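Local coordinates for protein UV damage endonuclease (Sulfolobus acidocaldarius, PDB 3TC3) that probably acts as a metal-dependent endonuclease in DNA repair, recognising different lesions by flipping out dinucleotides and carrying manganese in a TIM barrel, at residues Ala37-Leu43 with Ser80-Leu86; Lys170-Leu174 with Val200-Asp205; Asp251-Gln255 with Ile268-Phe273. One frame throughout, in Å; residues are numbered along the deposited sequence.

Overall arrangement
Three contacts follow one another along an eight-stranded TIM barrel, and none nests in or crosses another. Nearest the N terminus, interaction 1 brings the loop after strand 22-27 against the loop after strand 76-78, closing a span that holds helix 48-71. Interaction 2 comes next, joining the start of helix 170-181 to the loop and first turn of helix 203-213, with helix 186-189 and strand 192-195 between them in sequence. Interaction 3 closes the loop between strand 249-252 and helix 270-279, and its 251-255 segment includes Asp251 of the manganese site. The centres of interactions 1 and 2 are about 31 Å apart; the nearest atoms of interactions 2 and 3 remain about 10 Å apart.

Interaction 1: residues Ala37-Leu43 with Ser80-Leu86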
loop_
_atom_site.group_PDB
_atom_site.type_symbol
_atom_site.label_atom_id
_atom_site.label_comp_id
_atom_site.label_asym_id
_atom_site.label_seq_id
_atom_site.Cartn_x
_atom_site.Cartn_y
_atom_site.Cartn_z
ATOM N N ALA A 37 0.723 14.749 6.021
ATOM C CA ALA A 37 0.104 14.458 4.734
ATOM C C ALA A 37 -1.146 13.561 4.870
ATOM O O ALA A 37 -1.762 13.199 3.826
ATOM C CB ALA A 37 1.130 13.806 3.735
ATOM N N ASP A 38 -1.462 13.121 6.103
ATOM C CA ASP A 38 -2.465 12.065 6.357
ATOM C C ASP A 38 -3.603 12.549 7.278
ATOM O O ASP A 38 -4.209 11.778 8.010
ATOM C CB ASP A 38 -1.821 10.845 6.928
ATOM C CG ASP A 38 -1.225 11.086 8.347
ATOM O OD1 ASP A 38 -1.030 12.254 8.729
ATOM O OD2 ASP A 38 -0.910 10.066 8.999
ATOM N N LYS A 39 -3.907 13.833 7.196
ATOM C CA LYS A 39 -4.922 14.422 8.104
ATOM C C LYS A 39 -6.302 14.029 7.545
ATOM O O LYS A 39 -6.481 13.929 6.318
ATOM C CB LYS A 39 -4.864 15.963 8.101
ATOM C CG LYS A 39 -3.452 16.527 8.369
ATOM C CD LYS A 39 -3.480 18.090 8.585
ATOM C CE LYS A 39 -3.802 18.800 7.302
ATOM N NZ LYS A 39 -2.942 18.413 6.131
ATOM N N THR A 40 -7.256 13.774 8.455
ATOM C CA THR A 40 -8.612 13.481 7.959
ATOM C C THR A 40 -9.553 14.289 8.813
ATOM O O THR A 40 -9.126 15.025 9.694
ATOM C CB THR A 40 -8.991 12.009 7.990
ATOM O OG1 THR A 40 -10.199 11.858 7.218
ATOM C CG2 THR A 40 -9.107 11.413 9.418
ATOM N N ILE A 41 -10.812 14.227 8.420
ATOM C CA ILE A 41 -11.831 14.984 9.150
ATOM C C ILE A 41 -12.969 14.034 9.545
ATOM O O ILE A 41 -13.219 12.974 8.926
ATOM C CB ILE A 41 -12.329 16.127 8.258
ATOM C CG1 ILE A 41 -13.170 15.620 7.097
ATOM C CG2 ILE A 41 -11.158 17.096 7.916
ATOM C CD1 ILE A 41 -13.984 16.745 6.468
ATOM N N LYS A 42 -13.667 14.423 10.631
ATOM C CA LYS A 42 -14.828 13.627 11.102
ATOM C C LYS A 42 -16.015 13.792 10.176
ATOM O O LYS A 42 -16.200 14.859 9.569
ATOM C CB LYS A 42 -15.280 14.084 12.527
ATOM C CG LYS A 42 -14.130 14.071 13.597
ATOM C CD LYS A 42 -14.584 14.634 14.963
ATOM C CE LYS A 42 -14.544 16.159 14.961
ATOM N NZ LYS A 42 -14.475 16.778 16.326
ATOM N N LEU A 43 -16.813 12.754 10.078
ATOM C CA LEU A 43 -18.049 12.867 9.263
ATOM C C LEU A 43 -18.838 14.139 9.611
ATOM O O LEU A 43 -19.330 14.884 8.736
ATOM C CB LEU A 43 -18.924 11.612 9.417
ATOM C CG LEU A 43 -20.181 11.642 8.560
ATOM C CD1 LEU A 43 -19.880 11.933 7.036
ATOM C CD2 LEU A 43 -21.018 10.382 8.765
ATOM N N SER A 80 -1.072 8.194 1.595
ATOM C CA SER A 80 -2.131 8.007 2.577
ATOM C C SER A 80 -3.545 7.960 1.953
ATOM O O SER A 80 -3.852 8.769 1.045
ATOM C CB SER A 80 -2.106 9.218 3.570
ATOM O OG SER A 80 -3.266 9.112 4.419
ATOM N N SER A 81 -4.364 7.053 2.427
ATOM C CA SER A 81 -5.816 6.993 2.012
ATOM C C SER A 81 -6.573 8.179 2.535
ATOM O O SER A 81 -7.691 8.471 2.044
ATOM C CB SER A 81 -6.462 5.685 2.442
ATOM O OG SER A 81 -5.730 4.618 1.869
ATOM N N ASN A 82 -5.996 8.911 3.499
ATOM C CA ASN A 82 -6.723 10.130 3.988
ATOM C C ASN A 82 -6.488 11.317 3.106
ATOM O O ASN A 82 -7.017 12.430 3.397
ATOM C CB ASN A 82 -6.231 10.454 5.426
ATOM C CG ASN A 82 -6.645 9.489 6.406
ATOM O OD1 ASN A 82 -7.616 8.752 6.221
ATOM N ND2 ASN A 82 -5.972 9.539 7.595
ATOM N N THR A 83 -5.733 11.198 2.002
ATOM C CA THR A 83 -5.304 12.368 1.191
ATOM C C THR A 83 -6.521 13.272 0.902
ATOM O O THR A 83 -6.426 14.483 1.167
ATOM C CB THR A 83 -4.647 11.931 -0.126
ATOM O OG1 THR A 83 -3.379 11.331 0.256
ATOM C CG2 THR A 83 -4.354 13.120 -1.050
ATOM N N ILE A 84 -7.575 12.678 0.354
ATOM C CA ILE A 84 -8.850 13.463 0.201
ATOM C C ILE A 84 -9.834 12.913 1.281
ATOM O O ILE A 84 -10.380 11.828 1.131
ATOM C CB ILE A 84 -9.483 13.204 -1.143
ATOM C CG1 ILE A 84 -8.483 13.395 -2.282
ATOM C CG2 ILE A 84 -10.802 14.142 -1.281
ATOM C CD1 ILE A 84 -7.894 14.853 -2.417
ATOM N N PRO A 85 -10.015 13.611 2.415
ATOM C CA PRO A 85 -10.818 13.039 3.478
ATOM C C PRO A 85 -12.245 12.674 3.158
ATOM O O PRO A 85 -12.892 13.562 2.584
ATOM C CB PRO A 85 -10.764 14.134 4.552
ATOM C CG PRO A 85 -9.541 14.843 4.325
ATOM C CD PRO A 85 -9.470 14.928 2.772
ATOM N N LEU A 86 -12.728 11.485 3.571
ATOM C CA LEU A 86 -14.120 11.077 3.363
ATOM C C LEU A 86 -14.548 10.962 1.897
ATOM O O LEU A 86 -15.741 10.846 1.594
ATOM C CB LEU A 86 -15.129 12.007 4.123
ATOM C CG LEU A 86 -14.889 12.045 5.631
ATOM C CD1 LEU A 86 -15.722 13.265 6.141
ATOM C CD2 LEU A 86 -15.362 10.670 6.199
HETATM O O HOH W 1 -1.072 12.618 1.166
HETATM O O HOH W 2 -10.847 9.932 5.192
#
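Asn82 makes the direct hydrogen bond between these two loops, its ND2 lying 2.9 Å from Asp38 O. The bond is fairly straight at nitrogen (159°), and the acceptor sits near the plane of the Asn82 amide, whereas the donor stands above the carbonyl plane of Asp38. Asn82 belongs to a type I turn from Ser80 to Thr83, which an ST turn reinforces: Asn82 N donates to Ser80 OG at 2.9 Å. The Asp38 carboxylate turns elsewhere, forming a salt bridge with Lys36.

Two waters add to the polar contacts. One donates to both Ala37 O and Thr83 OG1; the other accepts from Leu86 N and is hydrogen-bonded to Thr40 OG1.

Apolar packing lies farther along. Ile41, with CG1 between its backbone N and carbonyl carbon (chi1 71°), presents that atom to Leu86 CD1 at 3.6 Å and to Pro85 CB at 3.8 Å, crossing both side chains at about a right angle. Helix 48-71 backs this group, Arg50 touching Ile41 and Ser55 touching Pro85.

With one direct hydrogen bond, two water bridges and a small aliphatic cluster, the loops meet by side-chain groups and waters bonded to backbone atoms, and by aliphatic packing, with no salt bridge between them.

Interaction 2: residues Lys170-Leu174 with Val200-Asp205; sequences KEESL and VFSVKD
The Lys170 side chain leaves its helix with CG anti to the carbonyl carbon (chi1 -76°) and bends at chi3 (78°), a course that brings the lysine chain across that of Asp205 at about a right angle and sets NZ beside OD2. Lys170 NZ forms a salt bridge with OD2 of Asp205 at 2.8 Å, approaching on the syn side and close to the carboxylate plane. Lys170 NZ also makes a weak hydrogen bond to Val200 O at 3.2 Å, and a water that accepts from Lys170 NZ donates to Asp205 OD1.

Asp205 is held from its own segment as well. Ser202 N donates to Asp205 OD2 on the anti side at 3.1 Å, while Asp205 N donates to Ser202 OG at 3.2 Å. These reciprocal bonds form a capping box at the start of helix 203-213. OD2 thus serves both the cap and the salt bridge, and its two strong donors probably stabilise the charged carboxylate.

Beside this polar group, Leu174 and Phe201 run alongside each other, pointing opposite ways, with Leu174 CD2 3.6 Å from Phe201 CE1. Ser173 CB reaches the edge of the aromatic ring at Phe201 CZ, 3.9 Å away. Within its own segment, Val200 CG1 lies over the centre of one ring face, and this methyl also meets Lys170 CG at 3.8 Å.

Leu174 continues onto Trp208 and Ile209, so helix 170-181 packs on helix 203-213 beyond the capping turn. Phe201 touches Val163 in the loop following strand 158-162, and Asp197, after strand 192-195, receives the backbone N-H groups of Val200 and Phe201.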
loop_
_atom_site.group_PDB
_atom_site.type_symbol
_atom_site.label_atom_id
_atom_site.label_comp_id
_atom_site.label_asym_id
_atom_site.label_seq_id
_atom_site.Cartn_x
_atom_site.Cartn_y
_atom_site.Cartn_z
ATOM N N LYS A 170 -12.667 -20.967 3.840
ATOM C CA LYS A 170 -11.642 -20.427 2.942
ATOM C C LYS A 170 -11.937 -20.596 1.486
ATOM O O LYS A 170 -11.855 -19.619 0.752
ATOM C CB LYS A 170 -10.243 -20.953 3.292
ATOM C CG LYS A 170 -9.698 -20.247 4.534
ATOM C CD LYS A 170 -8.336 -20.800 4.946
ATOM C CE LYS A 170 -7.255 -20.252 4.051
ATOM N NZ LYS A 170 -5.932 -20.894 4.351
ATOM N N GLU A 171 -12.307 -21.794 1.019
ATOM C CA GLU A 171 -12.510 -21.978 -0.426
ATOM C C GLU A 171 -13.646 -21.114 -0.979
ATOM O O GLU A 171 -13.453 -20.502 -2.029
ATOM C CB GLU A 171 -12.662 -23.489 -0.796
ATOM C CG GLU A 171 -14.062 -24.008 -0.660
ATOM C CD GLU A 171 -14.227 -25.520 -0.987
ATOM O OE1 GLU A 171 -14.372 -25.842 -2.187
ATOM O OE2 GLU A 171 -14.248 -26.369 -0.049
ATOM N N GLU A 172 -14.772 -21.014 -0.261
ATOM C CA GLU A 172 -15.907 -20.142 -0.680
ATOM C C GLU A 172 -15.450 -18.694 -0.712
ATOM O O GLU A 172 -15.834 -17.936 -1.598
ATOM C CB GLU A 172 -17.094 -20.266 0.264
ATOM C CG GLU A 172 -17.893 -21.567 -0.090
ATOM C CD GLU A 172 -19.274 -21.672 0.531
ATOM O OE1 GLU A 172 -19.988 -20.645 0.603
ATOM O OE2 GLU A 172 -19.652 -22.848 0.901
ATOM N N SER A 173 -14.629 -18.382 0.271
ATOM C CA SER A 173 -14.160 -16.968 0.417
ATOM C C SER A 173 -13.202 -16.589 -0.690
ATOM O O SER A 173 -13.232 -15.423 -1.175
ATOM C CB SER A 173 -13.507 -16.769 1.790
ATOM O OG SER A 173 -14.505 -16.785 2.868
ATOM N N LEU A 174 -12.350 -17.533 -1.138
ATOM C CA LEU A 174 -11.483 -17.271 -2.311
ATOM C C LEU A 174 -12.307 -17.086 -3.617
ATOM O O LEU A 174 -12.000 -16.193 -4.452
ATOM C CB LEU A 174 -10.401 -18.413 -2.553
ATOM C CG LEU A 174 -9.473 -18.538 -1.359
ATOM C CD1 LEU A 174 -8.553 -19.755 -1.654
ATOM C CD2 LEU A 174 -8.612 -17.281 -1.199
ATOM N N VAL A 200 -5.494 -15.676 8.136
ATOM C CA VAL A 200 -6.263 -16.571 7.324
ATOM C C VAL A 200 -5.685 -16.869 5.953
ATOM O O VAL A 200 -5.485 -18.022 5.639
ATOM C CB VAL A 200 -7.685 -16.019 7.098
ATOM C CG1 VAL A 200 -8.518 -17.047 6.224
ATOM C CG2 VAL A 200 -8.395 -15.927 8.501
ATOM N N PHE A 201 -5.360 -15.807 5.205
ATOM C CA PHE A 201 -4.962 -15.997 3.821
ATOM C C PHE A 201 -3.444 -15.915 3.633
ATOM O O PHE A 201 -2.831 -14.844 3.666
ATOM C CB PHE A 201 -5.679 -15.007 2.851
ATOM C CG PHE A 201 -7.135 -15.251 2.832
ATOM C CD1 PHE A 201 -7.649 -16.444 2.237
ATOM C CD2 PHE A 201 -8.024 -14.388 3.554
ATOM C CE1 PHE A 201 -9.039 -16.717 2.298
ATOM C CE2 PHE A 201 -9.403 -14.683 3.637
ATOM C CZ PHE A 201 -9.920 -15.780 2.991
ATOM N N SER A 202 -2.849 -17.065 3.384
ATOM C CA SER A 202 -1.417 -17.203 3.290
ATOM C C SER A 202 -0.901 -16.826 1.900
ATOM O O SER A 202 -1.731 -16.573 1.001
ATOM C CB SER A 202 -1.065 -18.701 3.541
ATOM O OG SER A 202 -1.629 -19.500 2.462
ATOM N N VAL A 203 0.387 -16.819 1.712
ATOM C CA VAL A 203 0.977 -16.702 0.371
ATOM C C VAL A 203 0.375 -17.740 -0.597
ATOM O O VAL A 203 -0.002 -17.408 -1.739
ATOM C CB VAL A 203 2.470 -16.768 0.436
ATOM C CG1 VAL A 203 3.082 -16.758 -0.985
ATOM C CG2 VAL A 203 2.963 -15.498 1.182
ATOM N N LYS A 204 0.296 -19.003 -0.169
ATOM C CA LYS A 204 -0.279 -20.046 -1.002
ATOM C C LYS A 204 -1.673 -19.659 -1.494
ATOM O O LYS A 204 -2.035 -19.849 -2.701
ATOM C CB LYS A 204 -0.369 -21.355 -0.196
ATOM C CG LYS A 204 -0.967 -22.542 -0.994
ATOM C CD LYS A 204 -0.808 -23.773 -0.089
ATOM C CE LYS A 204 -1.641 -24.876 -0.652
ATOM N NZ LYS A 204 -1.807 -26.026 0.250
ATOM N N ASP A 205 -2.486 -19.124 -0.586
ATOM C CA ASP A 205 -3.875 -18.758 -0.950
ATOM C C ASP A 205 -3.891 -17.598 -1.953
ATOM O O ASP A 205 -4.611 -17.594 -2.939
ATOM C CB ASP A 205 -4.603 -18.325 0.322
ATOM C CG ASP A 205 -4.901 -19.479 1.248
ATOM O OD1 ASP A 205 -5.221 -20.610 0.816
ATOM O OD2 ASP A 205 -4.778 -19.255 2.443
HETATM O O HOH W 3 -4.656 -22.797 2.216
#

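Interaction 3: residues Asp251-Gln255 with Ile268-Phe273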
loop_
_atom_site.group_PDB
_atom_site.type_symbol
_atom_site.label_atom_id
_atom_site.label_comp_id
_atom_site.label_asym_id
_atom_site.label_seq_id
_atom_site.Cartn_x
_atom_site.Cartn_y
_atom_site.Cartn_z
ATOM N N ASP A 251 6.318 -5.959 1.371
ATOM C CA ASP A 251 6.108 -5.240 2.658
ATOM C C ASP A 251 7.009 -5.798 3.725
ATOM O O ASP A 251 6.942 -7.031 4.011
ATOM C CB ASP A 251 4.683 -5.352 3.152
ATOM C CG ASP A 251 3.670 -4.497 2.365
ATOM O OD1 ASP A 251 4.005 -3.529 1.732
ATOM O OD2 ASP A 251 2.469 -4.764 2.521
ATOM N N TYR A 252 7.919 -4.980 4.257
ATOM C CA TYR A 252 8.873 -5.441 5.250
ATOM C C TYR A 252 8.426 -4.949 6.621
ATOM O O TYR A 252 8.274 -3.748 6.864
ATOM C CB TYR A 252 10.305 -4.932 4.946
ATOM C CG TYR A 252 11.262 -5.357 6.067
ATOM C CD1 TYR A 252 11.486 -4.534 7.221
ATOM C CD2 TYR A 252 11.960 -6.560 5.988
ATOM C CE1 TYR A 252 12.348 -4.915 8.227
ATOM C CE2 TYR A 252 12.858 -6.918 6.911
ATOM C CZ TYR A 252 13.029 -6.151 8.092
ATOM O OH TYR A 252 13.916 -6.600 9.020
ATOM N N SER A 253 8.317 -5.873 7.544
ATOM C CA SER A 253 8.133 -5.517 8.961
ATOM C C SER A 253 8.800 -6.492 9.850
ATOM O O SER A 253 9.417 -7.429 9.374
ATOM C CB SER A 253 6.635 -5.409 9.339
ATOM O OG SER A 253 6.602 -4.612 10.544
ATOM N N GLU A 254 8.778 -6.157 11.151
ATOM C CA GLU A 254 9.343 -7.055 12.146
ATOM C C GLU A 254 8.413 -7.080 13.344
ATOM O O GLU A 254 7.618 -6.155 13.535
ATOM C CB GLU A 254 10.712 -6.568 12.668
ATOM C CG GLU A 254 11.801 -6.449 11.569
ATOM C CD GLU A 254 13.030 -5.901 12.127
ATOM O OE1 GLU A 254 13.294 -6.060 13.351
ATOM O OE2 GLU A 254 13.791 -5.325 11.363
ATOM N N GLN A 255 8.579 -8.119 14.130
ATOM C CA GLN A 255 7.853 -8.241 15.352
ATOM C C GLN A 255 8.363 -7.258 16.394
ATOM O O GLN A 255 9.578 -7.191 16.619
ATOM C CB GLN A 255 7.994 -9.700 15.779
ATOM C CG GLN A 255 7.443 -9.887 17.240
ATOM C CD GLN A 255 5.947 -9.791 17.201
ATOM O OE1 GLN A 255 5.297 -10.405 16.317
ATOM N NE2 GLN A 255 5.365 -8.999 18.114
ATOM N N ILE A 268 12.991 -0.528 12.536
ATOM C CA ILE A 268 13.632 -1.737 12.016
ATOM C C ILE A 268 14.904 -2.016 12.816
ATOM O O ILE A 268 15.566 -1.133 13.340
ATOM C CB ILE A 268 14.023 -1.697 10.508
ATOM C CG1 ILE A 268 14.978 -0.526 10.217
ATOM C CG2 ILE A 268 12.744 -1.563 9.639
ATOM C CD1 ILE A 268 15.467 -0.697 8.692
ATOM N N ASN A 269 15.227 -3.310 12.908
ATOM C CA ASN A 269 16.501 -3.701 13.468
ATOM C C ASN A 269 17.507 -3.919 12.323
ATOM O O ASN A 269 17.243 -4.661 11.364
ATOM C CB ASN A 269 16.289 -5.017 14.247
ATOM C CG ASN A 269 17.607 -5.563 14.781
ATOM O OD1 ASN A 269 18.416 -6.126 14.046
ATOM N ND2 ASN A 269 17.841 -5.338 16.057
ATOM N N GLU A 270 18.616 -3.209 12.407
ATOM C CA GLU A 270 19.527 -3.214 11.259
ATOM C C GLU A 270 20.037 -4.604 10.953
ATOM O O GLU A 270 20.213 -4.936 9.761
ATOM C CB GLU A 270 20.725 -2.277 11.493
ATOM C CG GLU A 270 21.932 -2.584 10.574
ATOM C CD GLU A 270 23.074 -1.586 10.678
ATOM O OE1 GLU A 270 23.055 -0.729 11.591
ATOM O OE2 GLU A 270 23.948 -1.609 9.807
ATOM N N GLU A 271 20.327 -5.417 11.971
ATOM C CA GLU A 271 20.846 -6.746 11.641
ATOM C C GLU A 271 19.751 -7.636 11.009
ATOM O O GLU A 271 20.045 -8.455 10.132
ATOM C CB GLU A 271 21.451 -7.399 12.918
ATOM C CG GLU A 271 22.205 -6.383 13.901
ATOM C CD GLU A 271 23.312 -5.677 13.213
ATOM O OE1 GLU A 271 23.944 -6.382 12.392
ATOM O OE2 GLU A 271 23.552 -4.444 13.442
ATOM N N ASN A 272 18.502 -7.529 11.483
ATOM C CA ASN A 272 17.382 -8.271 10.870
ATOM C C ASN A 272 17.219 -7.826 9.418
ATOM O O ASN A 272 16.993 -8.644 8.532
ATOM C CB ASN A 272 16.076 -8.097 11.662
ATOM C CG ASN A 272 16.095 -8.836 12.969
ATOM O OD1 ASN A 272 16.803 -9.821 13.124
ATOM N ND2 ASN A 272 15.328 -8.379 13.906
ATOM N N PHE A 273 17.291 -6.513 9.198
ATOM C CA PHE A 273 17.106 -6.011 7.838
ATOM C C PHE A 273 18.213 -6.472 6.923
ATOM O O PHE A 273 17.938 -6.878 5.777
ATOM C CB PHE A 273 16.958 -4.446 7.876
ATOM C CG PHE A 273 16.674 -3.864 6.529
ATOM C CD1 PHE A 273 15.433 -4.053 5.931
ATOM C CD2 PHE A 273 17.684 -3.182 5.838
ATOM C CE1 PHE A 273 15.199 -3.515 4.616
ATOM C CE2 PHE A 273 17.448 -2.636 4.574
ATOM C CZ PHE A 273 16.197 -2.793 3.960
#
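Glu254 and Tyr252 meet Asn269, Asn272 and Phe273 at the start of helix 270-279 within a beta-alpha-beta unit of the TIM barrel, where strand 249-252 leads through this helix to strand 283-287. The Glu254 carboxylate takes the polar contacts. Glu254 OE2 accepts from Asn269 N at 2.9 Å on the syn side, while Glu254 OE1 receives Asn272 ND2 at 3.1 Å in a nearly straight bond (171°). Asn272 approaches OE1 from well above the carboxylate plane, although the acceptor lies close to the plane of its own amide. Beyond CG the Glu254 chain is extended, which carries the carboxylate out to the helix start. Were Glu254 exchanged, an alanine here would probably leave Asn269 N and Asn272 ND2 without these acceptors and is likely to weaken the tie between loop and helix.

Beside this polar grip lies an aromatic contact. The edge of Phe273 points at a face of Tyr252 in a T-shaped stack, with ring planes at 89° and Phe273 CD1 over the Tyr252 ring centre. At the ring edge, Tyr252 CE1 meets Ile268 CG2 at 3.7 Å. Phe276 forms another edge-to-face pair with Tyr252, and Leu287 of strand 283-287 touches both Tyr252 and Phe273.

Farther out, Asn269 is the N-cap: Asn269 OD1 accepts from Asn272 N at 2.9 Å, using a lone pair in the plane of the Asn269 side-chain carbonyl. Asn272 OD1 is hydrogen-bonded to Arg275 NH2. Toward the barrel, neighbouring Asp251 belongs to the manganese site with Glu195, Asp220 and Glu288. Tyr252 OH donates to Glu254 OE2 at 2.7 Å, reaching that oxygen from the face of the carboxylate opposite to Asn269 N.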